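Local coordinates for protein arginyl-tRNA synthetase (Campylobacter jejuni, PDB 3FNR) that attaches L-arginine to its cognate tRNA at the expense of ATP, which is split into AMP and diphosphate, as a monomeric class I aminoacyl-tRNA synthetase, at residues A[43-48]-A[152-157]; A[34-39]-A[160-165]; A[49-54]-A[273-278]; A[309-314]-A[319-324]. The protein carries 1 engineered substitution. All coordinates share one frame; numbering follows the deposited sequence.

Interaction 1: A[43-48]-A[152-157]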
loop_
_atom_site.group_PDB
_atom_site.type_symbol
_atom_site.label_atom_id
_atom_site.label_comp_id
_atom_site.label_asym_id
_atom_site.label_seq_id
_atom_site.Cartn_x
_atom_site.Cartn_y
_atom_site.Cartn_z
ATOM N N GLY A 43 15.972 0.361 9.172
ATOM C CA GLY A 43 15.974 1.699 8.586
ATOM C C GLY A 43 14.593 2.220 8.228
ATOM O O GLY A 43 13.607 1.484 8.330
ATOM N N PRO A 44 14.509 3.500 7.816
ATOM C CA PRO A 44 13.256 4.032 7.276
ATOM C C PRO A 44 12.969 3.415 5.909
ATOM O O PRO A 44 13.891 2.919 5.248
ATOM C CB PRO A 44 13.540 5.530 7.131
ATOM C CG PRO A 44 15.029 5.627 6.995
ATOM C CD PRO A 44 15.579 4.515 7.838
ATOM N N LEU A 45 11.702 3.441 5.504
ATOM C CA LEU A 45 11.283 2.866 4.226
ATOM C C LEU A 45 11.934 3.564 3.038
ATOM O O LEU A 45 11.990 4.790 2.971
ATOM C CB LEU A 45 9.760 2.899 4.094
ATOM C CG LEU A 45 8.971 2.059 5.098
ATOM C CD1 LEU A 45 7.489 2.107 4.794
ATOM C CD2 LEU A 45 9.462 0.625 5.094
ATOM N N HIS A 46 12.460 2.767 2.119
ATOM C CA HIS A 46 12.990 3.296 0.880
ATOM C C HIS A 46 11.820 3.575 -0.056
ATOM O O HIS A 46 10.699 3.115 0.187
ATOM C CB HIS A 46 13.975 2.311 0.261
ATOM C CG HIS A 46 15.191 2.064 1.101
ATOM N ND1 HIS A 46 15.926 0.900 1.023
ATOM C CD2 HIS A 46 15.795 2.827 2.044
ATOM C CE1 HIS A 46 16.934 0.960 1.875
ATOM N NE2 HIS A 46 16.877 2.118 2.507
ATOM N N ILE A 47 12.078 4.338 -1.113
ATOM C CA ILE A 47 11.042 4.707 -2.074
ATOM C C ILE A 47 10.528 3.496 -2.869
ATOM O O ILE A 47 9.364 3.463 -3.250
ATOM C CB ILE A 47 11.490 5.899 -2.989
ATOM C CG1 ILE A 47 10.305 6.511 -3.749
ATOM C CG2 ILE A 47 12.613 5.497 -3.937
ATOM C CD1 ILE A 47 9.135 6.949 -2.869
ATOM N N GLY A 48 11.381 2.485 -3.058
ATOM C CA GLY A 48 11.002 1.252 -3.749
ATOM C C GLY A 48 9.932 0.425 -3.056
ATOM O O GLY A 48 9.341 -0.469 -3.666
ATOM N N LYS A 152 6.464 2.367 10.996
ATOM C CA LYS A 152 5.036 2.590 11.225
ATOM C C LYS A 152 4.608 4.027 10.944
ATOM O O LYS A 152 3.571 4.249 10.316
ATOM C CB LYS A 152 4.624 2.162 12.626
ATOM C CG LYS A 152 4.438 0.656 12.758
ATOM C CD LYS A 152 4.120 0.272 14.189
ATOM C CE LYS A 152 4.234 -1.223 14.394
ATOM N NZ LYS A 152 3.641 -1.618 15.704
ATOM N N GLN A 153 5.421 4.995 11.360
ATOM C CA GLN A 153 5.083 6.396 11.093
ATOM C C GLN A 153 5.370 6.847 9.657
ATOM O O GLN A 153 4.677 7.725 9.144
ATOM C CB GLN A 153 5.631 7.360 12.167
ATOM C CG GLN A 153 7.123 7.322 12.402
ATOM C CD GLN A 153 7.533 7.852 13.776
ATOM O OE1 GLN A 153 8.645 8.340 13.949
ATOM N NE2 GLN A 153 6.637 7.753 14.753
ATOM N N ASN A 154 6.360 6.218 9.012
ATOM C CA ASN A 154 6.587 6.349 7.564
ATOM C C ASN A 154 5.326 5.975 6.797
ATOM O O ASN A 154 4.922 6.677 5.879
ATOM C CB ASN A 154 7.720 5.436 7.083
ATOM C CG ASN A 154 9.101 5.984 7.359
ATOM O OD1 ASN A 154 10.094 5.390 6.931
ATOM N ND2 ASN A 154 9.187 7.111 8.063
ATOM N N LEU A 155 4.708 4.870 7.203
ATOM C CA LEU A 155 3.464 4.395 6.623
ATOM C C LEU A 155 2.269 5.274 6.992
ATOM O O LEU A 155 1.387 5.496 6.172
ATOM C CB LEU A 155 3.198 2.951 7.068
ATOM C CG LEU A 155 4.075 1.857 6.451
ATOM C CD1 LEU A 155 3.852 0.522 7.155
ATOM C CD2 LEU A 155 3.813 1.736 4.953
ATOM N N GLU A 156 2.240 5.763 8.228
ATOM C CA GLU A 156 1.140 6.602 8.692
ATOM C C GLU A 156 1.131 7.935 7.949
ATOM O O GLU A 156 0.074 8.507 7.698
ATOM C CB GLU A 156 1.250 6.837 10.197
ATOM C CG GLU A 156 -0.051 6.644 10.968
ATOM C CD GLU A 156 -1.037 7.793 10.812
ATOM O OE1 GLU A 156 -1.846 7.775 9.855
ATOM O OE2 GLU A 156 -1.024 8.700 11.674
ATOM N N GLN A 157 2.322 8.414 7.602
ATOM C CA GLN A 157 2.497 9.614 6.787
ATOM C C GLN A 157 1.805 9.488 5.427
ATOM O O GLN A 157 1.260 10.461 4.913
ATOM C CB GLN A 157 3.983 9.896 6.592
ATOM C CG GLN A 157 4.302 11.327 6.234
ATOM C CD GLN A 157 5.787 11.570 6.066
ATOM O OE1 GLN A 157 6.600 10.660 6.217
ATOM N NE2 GLN A 157 6.150 12.809 5.756
HETATM O O HOH W 1 11.152 6.548 4.397
#
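The carboxamide of N154 is the flat group of this contact, and its OD1 end is where the loop 43-48 meets the helix. The backbone N of L45 comes to OD1 at 2.9 Å, almost head-on to the carbonyl (160° at the oxygen), with an N-H...O angle of 154°. CB of P44 sits beside the same oxygen at 3.5 Å. A water also donates to N154 OD1, at 3.0 Å; its approach to L45 O is too short to be trusted as modelled. In N154, CG stands beside its own backbone N (chi1 -80°), which carries the amide off the helix toward the loop. The L45 side chain runs past N154 in the opposite direction, and its CG lies 4.1 Å from N154 CB. Further along, CD1 of L45 meets CD2 of L155 at 3.7 Å, the two leucines crossing at about a right angle. A buried amide oxygen thus takes the loop N-H while the two leucines make an apolar contact next to it. M296 and I151 also lie against L45. Residues 43-48 belong to the HIGH region, the signature of class I synthetases, and helix 136-157 backs this part of it, just ahead of helix 50-65.

Interaction 2: A[34-39]-A[160-165]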
loop_
_atom_site.group_PDB
_atom_site.type_symbol
_atom_site.label_atom_id
_atom_site.label_comp_id
_atom_site.label_asym_id
_atom_site.label_seq_id
_atom_site.Cartn_x
_atom_site.Cartn_y
_atom_site.Cartn_z
ATOM N N LEU A 34 -3.782 -10.361 3.374
ATOM C CA LEU A 34 -2.729 -9.686 2.617
ATOM C C LEU A 34 -1.498 -9.434 3.475
ATOM O O LEU A 34 -1.573 -8.774 4.515
ATOM C CB LEU A 34 -3.242 -8.340 2.085
ATOM C CG LEU A 34 -2.726 -7.582 0.851
ATOM C CD1 LEU A 34 -2.833 -6.081 1.112
ATOM C CD2 LEU A 34 -1.323 -7.937 0.388
ATOM N N GLU A 35 -0.356 -9.925 3.021
ATOM C CA GLU A 35 0.895 -9.578 3.660
ATOM C C GLU A 35 1.673 -8.737 2.684
ATOM O O GLU A 35 1.957 -9.180 1.568
ATOM C CB GLU A 35 1.709 -10.812 4.039
ATOM C CG GLU A 35 3.060 -10.465 4.681
ATOM C CD GLU A 35 4.228 -11.177 4.012
ATOM O OE1 GLU A 35 4.049 -12.330 3.555
ATOM O OE2 GLU A 35 5.329 -10.582 3.930
ATOM N N TYR A 36 2.007 -7.522 3.104
ATOM C CA TYR A 36 2.719 -6.597 2.239
ATOM C C TYR A 36 3.679 -5.683 2.992
ATOM O O TYR A 36 3.652 -5.615 4.224
ATOM C CB TYR A 36 1.740 -5.811 1.350
ATOM C CG TYR A 36 0.912 -4.719 2.023
ATOM C CD1 TYR A 36 -0.003 -5.009 3.043
ATOM C CD2 TYR A 36 1.010 -3.401 1.592
ATOM C CE1 TYR A 36 -0.774 -4.010 3.630
ATOM C CE2 TYR A 36 0.256 -2.392 2.177
ATOM C CZ TYR A 36 -0.634 -2.700 3.187
ATOM O OH TYR A 36 -1.380 -1.688 3.735
ATOM N N VAL A 37 4.506 -4.980 2.216
ATOM C CA VAL A 37 5.611 -4.138 2.684
ATOM C C VAL A 37 6.702 -5.017 3.292
ATOM O O VAL A 37 7.673 -5.330 2.603
ATOM C CB VAL A 37 5.190 -2.949 3.631
ATOM C CG1 VAL A 37 6.352 -1.989 3.821
ATOM C CG2 VAL A 37 3.994 -2.177 3.064
ATOM N N SER A 38 6.530 -5.410 4.559
ATOM C CA SER A 38 7.442 -6.331 5.263
ATOM C C SER A 38 8.914 -6.002 5.083
ATOM O O SER A 38 9.713 -6.880 4.789
ATOM C CB SER A 38 7.196 -7.780 4.829
ATOM O OG SER A 38 5.883 -8.193 5.162
ATOM N N ALA A 39 9.264 -4.731 5.235
ATOM C CA ALA A 39 10.645 -4.297 5.093
ATOM C C ALA A 39 11.416 -4.616 6.370
ATOM O O ALA A 39 10.836 -4.642 7.462
ATOM C CB ALA A 39 10.693 -2.822 4.807
ATOM N N ILE A 160 -1.233 4.925 5.744
ATOM C CA ILE A 160 -1.225 3.465 5.767
ATOM C C ILE A 160 -1.039 2.930 7.183
ATOM O O ILE A 160 -0.058 3.246 7.855
ATOM C CB ILE A 160 -0.129 2.886 4.829
ATOM C CG1 ILE A 160 -0.367 3.361 3.387
ATOM C CG2 ILE A 160 -0.090 1.354 4.921
ATOM C CD1 ILE A 160 0.869 3.300 2.469
ATOM N N LYS A 161 -2.000 2.129 7.630
ATOM C CA LYS A 161 -1.878 1.377 8.878
ATOM C C LYS A 161 -2.075 -0.109 8.582
ATOM O O LYS A 161 -3.029 -0.484 7.907
ATOM C CB LYS A 161 -2.921 1.842 9.894
ATOM C CG LYS A 161 -2.695 3.233 10.457
ATOM C CD LYS A 161 -3.811 3.600 11.430
ATOM C CE LYS A 161 -3.648 5.010 11.983
ATOM N NZ LYS A 161 -2.496 5.111 12.919
ATOM N N ILE A 162 -1.162 -0.942 9.069
ATOM C CA ILE A 162 -1.244 -2.396 8.888
ATOM C C ILE A 162 -1.726 -3.038 10.201
ATOM O O ILE A 162 -1.308 -2.638 11.285
ATOM C CB ILE A 162 0.104 -2.964 8.374
ATOM C CG1 ILE A 162 0.388 -2.428 6.959
ATOM C CG2 ILE A 162 0.115 -4.494 8.365
ATOM C CD1 ILE A 162 1.712 -2.872 6.363
ATOM N N ASP A 163 -2.635 -4.004 10.099
ATOM C CA ASP A 163 -3.368 -4.496 11.265
ATOM C C ASP A 163 -2.635 -5.500 12.166
ATOM O O ASP A 163 -3.057 -5.743 13.300
ATOM C CB ASP A 163 -4.732 -5.040 10.828
ATOM C CG ASP A 163 -5.702 -3.933 10.420
ATOM O OD1 ASP A 163 -5.316 -2.745 10.469
ATOM O OD2 ASP A 163 -6.853 -4.243 10.057
ATOM N N SER A 164 -1.539 -6.069 11.674
ATOM C CA SER A 164 -0.791 -7.057 12.445
ATOM C C SER A 164 0.673 -7.071 12.049
ATOM O O SER A 164 0.999 -7.237 10.879
ATOM C CB SER A 164 -1.395 -8.462 12.276
ATOM O OG SER A 164 -0.762 -9.398 13.137
ATOM N N TYR A 165 1.552 -6.904 13.028
ATOM C CA TYR A 165 2.990 -7.050 12.813
ATOM C C TYR A 165 3.439 -8.347 13.487
ATOM O O TYR A 165 3.180 -8.550 14.679
ATOM C CB TYR A 165 3.746 -5.828 13.368
ATOM C CG TYR A 165 3.524 -4.555 12.556
ATOM C CD1 TYR A 165 2.315 -3.851 12.625
ATOM C CD2 TYR A 165 4.518 -4.065 11.709
ATOM C CE1 TYR A 165 2.102 -2.695 11.862
ATOM C CE2 TYR A 165 4.318 -2.904 10.953
ATOM C CZ TYR A 165 3.111 -2.228 11.034
ATOM O OH TYR A 165 2.914 -1.083 10.290
HETATM O O HOH W 2 -3.420 -1.222 5.133
#
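Y36 and I162 bring the two backbones closest, their CA atoms still 8.8 Å apart; no hydrogen bond joins the segments directly, and past Y36 the chain turns sharply, with V37 at phi 68° and psi -82°. Side chains fill the gap. CD1 of I162 lies over one face of the Y36 ring, 4.2 Å from its centroid and displaced toward the rim, a CH-pi contact. CG1 of the same isoleucine follows at 3.9 Å from Y36 CE1. I160 comes in from another direction, and its CG2 reaches the phenol oxygen OH of Y36 at 3.5 Å. Y36 holds its ring between its own backbone N and carbonyl carbon (chi1 74°), a tight setting that sends OH toward the 160-165 loop. V37 adds CG2, 4.1 Å from I162 CD1. A water lies in the ring plane at its edge: it accepts from Y36 OH, at a modelled 2.5 Å that is doubtfully short, and donates to K161 O at 2.9 Å. D57 of helix 50-65 also touches both Y36 and I160. The chemistry is therefore two-sided: a buried ring is packed by aliphatic branches, while its hydroxyl is linked through one water to a main-chain carbonyl.

Interaction 3: A[49-54]-A[273-278]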
loop_
_atom_site.group_PDB
_atom_site.type_symbol
_atom_site.label_atom_id
_atom_site.label_comp_id
_atom_site.label_asym_id
_atom_site.label_seq_id
_atom_site.Cartn_x
_atom_site.Cartn_y
_atom_site.Cartn_z
ATOM N N HIS A 49 9.681 0.719 -1.781
ATOM C CA HIS A 49 8.598 0.090 -1.026
ATOM C C HIS A 49 7.248 0.772 -1.256
ATOM O O HIS A 49 6.204 0.227 -0.884
ATOM C CB HIS A 49 8.905 0.110 0.478
ATOM C CG HIS A 49 10.000 -0.825 0.891
ATOM N ND1 HIS A 49 11.209 -0.384 1.384
ATOM C CD2 HIS A 49 10.070 -2.178 0.877
ATOM C CE1 HIS A 49 11.976 -1.425 1.655
ATOM N NE2 HIS A 49 11.309 -2.525 1.354
ATOM N N ALA A 50 7.273 1.957 -1.867
ATOM C CA ALA A 50 6.093 2.820 -1.921
ATOM C C ALA A 50 4.949 2.261 -2.765
ATOM O O ALA A 50 3.793 2.294 -2.325
ATOM C CB ALA A 50 6.466 4.235 -2.362
ATOM N N ARG A 51 5.264 1.739 -3.949
ATOM C CA ARG A 51 4.237 1.184 -4.824
ATOM C C ARG A 51 3.501 0.021 -4.181
ATOM O O ARG A 51 2.270 0.009 -4.176
ATOM C CB ARG A 51 4.798 0.768 -6.181
ATOM C CG ARG A 51 3.707 0.574 -7.223
ATOM C CD ARG A 51 4.294 0.145 -8.531
ATOM N NE ARG A 51 3.374 0.354 -9.649
ATOM C CZ ARG A 51 3.748 0.341 -10.926
ATOM N NH1 ARG A 51 5.025 0.132 -11.239
ATOM N NH2 ARG A 51 2.850 0.536 -11.892
ATOM N N GLY A 52 4.252 -0.932 -3.620
ATOM C CA GLY A 52 3.671 -2.061 -2.878
ATOM C C GLY A 52 2.797 -1.584 -1.731
ATOM O O GLY A 52 1.646 -2.013 -1.592
ATOM N N ALA A 53 3.330 -0.659 -0.936
ATOM C CA ALA A 53 2.582 -0.096 0.201
ATOM C C ALA A 53 1.273 0.597 -0.236
ATOM O O ALA A 53 0.203 0.325 0.320
ATOM C CB ALA A 53 3.452 0.863 0.961
ATOM N N VAL A 54 1.367 1.467 -1.240
ATOM C CA VAL A 54 0.213 2.251 -1.713
ATOM C C VAL A 54 -0.822 1.329 -2.352
ATOM O O VAL A 54 -2.017 1.431 -2.058
ATOM C CB VAL A 54 0.657 3.387 -2.677
ATOM C CG1 VAL A 54 -0.542 3.993 -3.457
ATOM C CG2 VAL A 54 1.387 4.470 -1.898
ATOM N N GLN A 273 5.967 -3.436 -9.944
ATOM C CA GLN A 273 7.078 -3.047 -10.806
ATOM C C GLN A 273 7.814 -1.789 -10.365
ATOM O O GLN A 273 7.313 -1.027 -9.541
ATOM C CB GLN A 273 6.645 -2.939 -12.268
ATOM C CG GLN A 273 7.086 -4.125 -13.104
ATOM C CD GLN A 273 8.522 -4.024 -13.630
ATOM O OE1 GLN A 273 9.426 -3.510 -12.961
ATOM N NE2 GLN A 273 8.733 -4.537 -14.837
ATOM N N MET A 274 9.010 -1.611 -10.926
ATOM C CA MET A 274 9.868 -0.472 -10.609
ATOM C C MET A 274 9.220 0.864 -10.984
ATOM O O MET A 274 8.462 0.966 -11.953
ATOM C CB MET A 274 11.223 -0.617 -11.306
ATOM C CG MET A 274 12.395 0.006 -10.553
ATOM S SD MET A 274 13.086 -1.081 -9.289
ATOM C CE MET A 274 14.507 -0.124 -8.759
ATOM N N VAL A 275 9.504 1.882 -10.176
ATOM C CA VAL A 275 9.029 3.241 -10.435
ATOM C C VAL A 275 10.224 4.169 -10.712
ATOM O O VAL A 275 11.230 4.125 -9.998
ATOM C CB VAL A 275 8.177 3.778 -9.257
ATOM C CG1 VAL A 275 7.771 5.217 -9.482
ATOM C CG2 VAL A 275 6.939 2.918 -9.058
ATOM N N SER A 276 10.121 4.985 -11.760
ATOM C CA SER A 276 11.101 6.038 -12.016
ATOM C C SER A 276 10.540 7.389 -11.615
ATOM O O SER A 276 9.524 7.833 -12.159
ATOM C CB SER A 276 11.497 6.072 -13.490
ATOM O OG SER A 276 12.219 4.912 -13.850
ATOM N N LEU A 277 11.197 8.046 -10.664
ATOM C CA LEU A 277 10.814 9.400 -10.288
ATOM C C LEU A 277 11.709 10.417 -10.967
ATOM O O LEU A 277 12.931 10.263 -10.989
ATOM C CB LEU A 277 10.863 9.592 -8.774
ATOM C CG LEU A 277 9.675 9.106 -7.950
ATOM C CD1 LEU A 277 10.045 9.132 -6.481
ATOM C CD2 LEU A 277 8.418 9.939 -8.212
ATOM N N LEU A 278 11.088 11.450 -11.523
ATOM C CA LEU A 278 11.812 12.523 -12.199
ATOM C C LEU A 278 11.500 13.869 -11.570
ATOM O O LEU A 278 10.409 14.070 -11.037
ATOM C CB LEU A 278 11.444 12.586 -13.686
ATOM C CG LEU A 278 11.686 11.388 -14.605
ATOM C CD1 LEU A 278 11.047 11.648 -15.949
ATOM C CD2 LEU A 278 13.160 11.118 -14.776
#
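With CG opposite the backbone N (chi1 -163°) and the chain extended to NE, R51 throws its side chain straight out from the helix, so that the guanidinium arrives beside the main chain of Q273. The NH1 of R51 donates to Q273 O at 3.1 Å, with an N-H...O angle of 155°. That oxygen lies close to the guanidinium plane, at its edge, yet seen from the carbonyl the donor stands well above the peptide plane (68° out of it), so the bond does not use a lone pair. R51 NH1 has a further hydrogen bond to T319 O, its stronger partner, and NH2 reaches K315 O; three main-chain carbonyls thus share the group, which should hold its rotation and would spread its probable positive charge over peptide dipoles. The aliphatic part of the arginine is used as well. R51 CD rests 3.9 Å from CG2 of V275, whose side chain it crosses at a slant, and 3.4 Å from Q273 O. Q273 turns its own carboxamide elsewhere: bent at chi2, it folds back so that OE1 accepts the N-H of M274 at 2.8 Å, while its CB stays 3.6 Å from R51 NH1. In the fold, the first turn of helix 50-65, just beyond the HIGH sequence, is set against residues 273-275, on strand 267-279. L321 of strand 321-324 touches both R51 and V275, F312 also packs on both, and helix 305-311 lies against V54 further along the same helix.

Interaction 4: A[309-314]-A[319-324]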
loop_
_atom_site.group_PDB
_atom_site.type_symbol
_atom_site.label_atom_id
_atom_site.label_comp_id
_atom_site.label_asym_id
_atom_site.label_seq_id
_atom_site.Cartn_x
_atom_site.Cartn_y
_atom_site.Cartn_z
ATOM N N ARG A 309 -0.156 8.895 -3.054
ATOM C CA ARG A 309 -1.255 7.964 -3.166
ATOM C C ARG A 309 -1.828 7.932 -4.585
ATOM O O ARG A 309 -2.380 6.919 -5.003
ATOM C CB ARG A 309 -2.353 8.298 -2.151
ATOM C CG ARG A 309 -1.981 8.106 -0.663
ATOM C CD ARG A 309 -1.504 6.697 -0.335
ATOM N NE ARG A 309 -2.535 5.681 -0.555
ATOM C CZ ARG A 309 -3.189 5.034 0.406
ATOM N NH1 ARG A 309 -2.937 5.289 1.682
ATOM N NH2 ARG A 309 -4.110 4.127 0.084
ATOM N N TYR A 310 -1.699 9.033 -5.320
ATOM C CA TYR A 310 -2.202 9.090 -6.686
ATOM C C TYR A 310 -1.213 8.461 -7.656
ATOM O O TYR A 310 -1.562 7.535 -8.393
ATOM C CB TYR A 310 -2.526 10.521 -7.131
ATOM C CG TYR A 310 -3.267 10.537 -8.461
ATOM C CD1 TYR A 310 -2.576 10.473 -9.685
ATOM C CD2 TYR A 310 -4.659 10.565 -8.497
ATOM C CE1 TYR A 310 -3.263 10.445 -10.907
ATOM C CE2 TYR A 310 -5.353 10.543 -9.703
ATOM C CZ TYR A 310 -4.653 10.480 -10.899
ATOM O OH TYR A 310 -5.357 10.465 -12.079
ATOM N N ILE A 311 0.002 9.000 -7.666
ATOM C CA ILE A 311 1.042 8.635 -8.607
ATOM C C ILE A 311 1.305 7.141 -8.557
ATOM O O ILE A 311 1.343 6.487 -9.596
ATOM C CB ILE A 311 2.349 9.409 -8.301
ATOM C CG1 ILE A 311 2.174 10.893 -8.617
ATOM C CG2 ILE A 311 3.520 8.855 -9.095
ATOM C CD1 ILE A 311 3.198 11.790 -7.933
ATOM N N PHE A 312 1.427 6.597 -7.345
ATOM C CA PHE A 312 1.817 5.198 -7.178
ATOM C C PHE A 312 0.706 4.183 -7.459
ATOM O O PHE A 312 0.947 2.976 -7.477
ATOM C CB PHE A 312 2.496 4.980 -5.818
ATOM C CG PHE A 312 3.923 5.463 -5.785
ATOM C CD1 PHE A 312 4.967 4.595 -6.073
ATOM C CD2 PHE A 312 4.219 6.795 -5.523
ATOM C CE1 PHE A 312 6.286 5.034 -6.066
ATOM C CE2 PHE A 312 5.539 7.244 -5.526
ATOM C CZ PHE A 312 6.572 6.357 -5.794
ATOM N N LEU A 313 -0.501 4.687 -7.696
ATOM C CA LEU A 313 -1.642 3.858 -8.056
ATOM C C LEU A 313 -1.996 3.978 -9.539
ATOM O O LEU A 313 -2.812 3.213 -10.044
ATOM C CB LEU A 313 -2.848 4.260 -7.217
ATOM C CG LEU A 313 -3.927 3.211 -6.983
ATOM C CD1 LEU A 313 -3.439 2.162 -5.982
ATOM C CD2 LEU A 313 -5.188 3.892 -6.499
ATOM N N SER A 314 -1.343 4.908 -10.231
ATOM C CA SER A 314 -1.845 5.441 -11.500
ATOM C C SER A 314 -1.580 4.580 -12.728
ATOM O O SER A 314 -2.103 4.862 -13.805
ATOM C CB SER A 314 -1.310 6.864 -11.729
ATOM O OG SER A 314 0.096 6.845 -11.910
ATOM N N THR A 319 3.532 -3.042 -14.616
ATOM C CA THR A 319 4.088 -2.211 -15.690
ATOM C C THR A 319 4.897 -1.054 -15.092
ATOM O O THR A 319 4.565 -0.561 -13.999
ATOM C CB THR A 319 2.982 -1.655 -16.629
ATOM O OG1 THR A 319 2.267 -0.603 -15.973
ATOM C CG2 THR A 319 1.998 -2.753 -17.036
ATOM N N HIS A 320 5.948 -0.633 -15.807
ATOM C CA HIS A 320 6.829 0.464 -15.379
ATOM C C HIS A 320 6.101 1.804 -15.301
ATOM O O HIS A 320 5.395 2.187 -16.240
ATOM C CB HIS A 320 8.013 0.613 -16.339
ATOM C CG HIS A 320 9.010 -0.498 -16.258
ATOM N ND1 HIS A 320 10.026 -0.521 -15.327
ATOM C CD2 HIS A 320 9.161 -1.615 -17.009
ATOM C CE1 HIS A 320 10.754 -1.609 -15.501
ATOM N NE2 HIS A 320 10.252 -2.289 -16.518
ATOM N N LEU A 321 6.300 2.515 -14.196
ATOM C CA LEU A 321 5.702 3.813 -13.978
ATOM C C LEU A 321 6.795 4.870 -13.942
ATOM O O LEU A 321 7.761 4.758 -13.184
ATOM C CB LEU A 321 4.894 3.803 -12.671
ATOM C CG LEU A 321 3.926 4.927 -12.261
ATOM C CD1 LEU A 321 4.576 5.898 -11.293
ATOM C CD2 LEU A 321 3.283 5.672 -13.446
ATOM N N GLU A 322 6.640 5.888 -14.781
ATOM C CA GLU A 322 7.539 7.032 -14.792
ATOM C C GLU A 322 6.724 8.287 -14.539
ATOM O O GLU A 322 5.691 8.507 -15.181
ATOM C CB GLU A 322 8.266 7.133 -16.133
ATOM C CG GLU A 322 9.341 8.219 -16.188
ATOM C CD GLU A 322 9.732 8.588 -17.612
ATOM O OE1 GLU A 322 8.863 9.081 -18.369
ATOM O OE2 GLU A 322 10.913 8.392 -17.969
ATOM N N PHE A 323 7.173 9.104 -13.594
ATOM C CA PHE A 323 6.464 10.337 -13.289
ATOM C C PHE A 323 7.407 11.477 -12.964
ATOM O O PHE A 323 8.372 11.298 -12.229
ATOM C CB PHE A 323 5.473 10.133 -12.140
ATOM C CG PHE A 323 4.378 11.154 -12.107
ATOM C CD1 PHE A 323 3.200 10.947 -12.823
ATOM C CD2 PHE A 323 4.520 12.328 -11.370
ATOM C CE1 PHE A 323 2.178 11.897 -12.804
ATOM C CE2 PHE A 323 3.507 13.281 -11.344
ATOM C CZ PHE A 323 2.333 13.066 -12.064
ATOM N N ASP A 324 7.117 12.647 -13.532
ATOM C CA ASP A 324 7.850 13.867 -13.220
ATOM C C ASP A 324 7.075 14.671 -12.184
ATOM O O ASP A 324 5.949 15.106 -12.437
ATOM C CB ASP A 324 8.094 14.709 -14.480
ATOM C CG ASP A 324 9.265 15.685 -14.325
ATOM O OD1 ASP A 324 9.452 16.258 -13.229
ATOM O OD2 ASP A 324 10.001 15.887 -15.316
#
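I311 and F323 face each other with CA atoms 7.4 Å apart, where a type I turn runs from I311 to S314 at the end of the segment and strand 321-324 passes alongside; no hydrogen bond links the two segments. The I311 side chain lies across the F323 ring: CG1 stands over the centre of one face, 3.9 Å from the centroid and 11° off the normal, a well-centred CH-pi contact. CD1 of I311 reaches toward the rim, 3.7 Å from F323 CD2. The other branch, CG2, reaches back to L321 CD1 at 3.8 Å, so one isoleucine spans two strand residues that point to the same side. F323 has CG opposite its backbone N (chi1 -158°), which carries the ring from the strand to I311. At the turn, S314 bends its OG back to I311 O, 2.7 Å away, and S314 N donates to that oxygen too; two bonds therefore grip the I311 carbonyl oxygen. Strand 321-324 pairs in parallel with 267-279, and helix 305-311 lies in the connection between those two strands. This order of elements is consistent with the stem-contact fold of class I synthetases, which follows the Rossmann core and leads to the anticodon-binding domain.

Overall arrangement
From the N terminus, 34-39 opens the loop of interaction 2, and 43-48 opens that of interaction 1 shortly after it. Interaction 1 closes first, at 152-157, and interaction 2 at 160-165, so the smaller loop sits within the larger. Interaction 3 starts at 49-54 but closes only at 273-278, crossing both. Interaction 4 follows in series as a short local loop, 309-314 back to 319-324. Helix 50-65, which carries interaction 3, also touches the first two contacts: Y36 packs on A53, as does L155 of interaction 1. Interactions 3 and 4 meet through the parallel strand pair 267-279 and 321-324, where S276 N meets L321 O and L278 N meets F323 O in backbone hydrogen bonds.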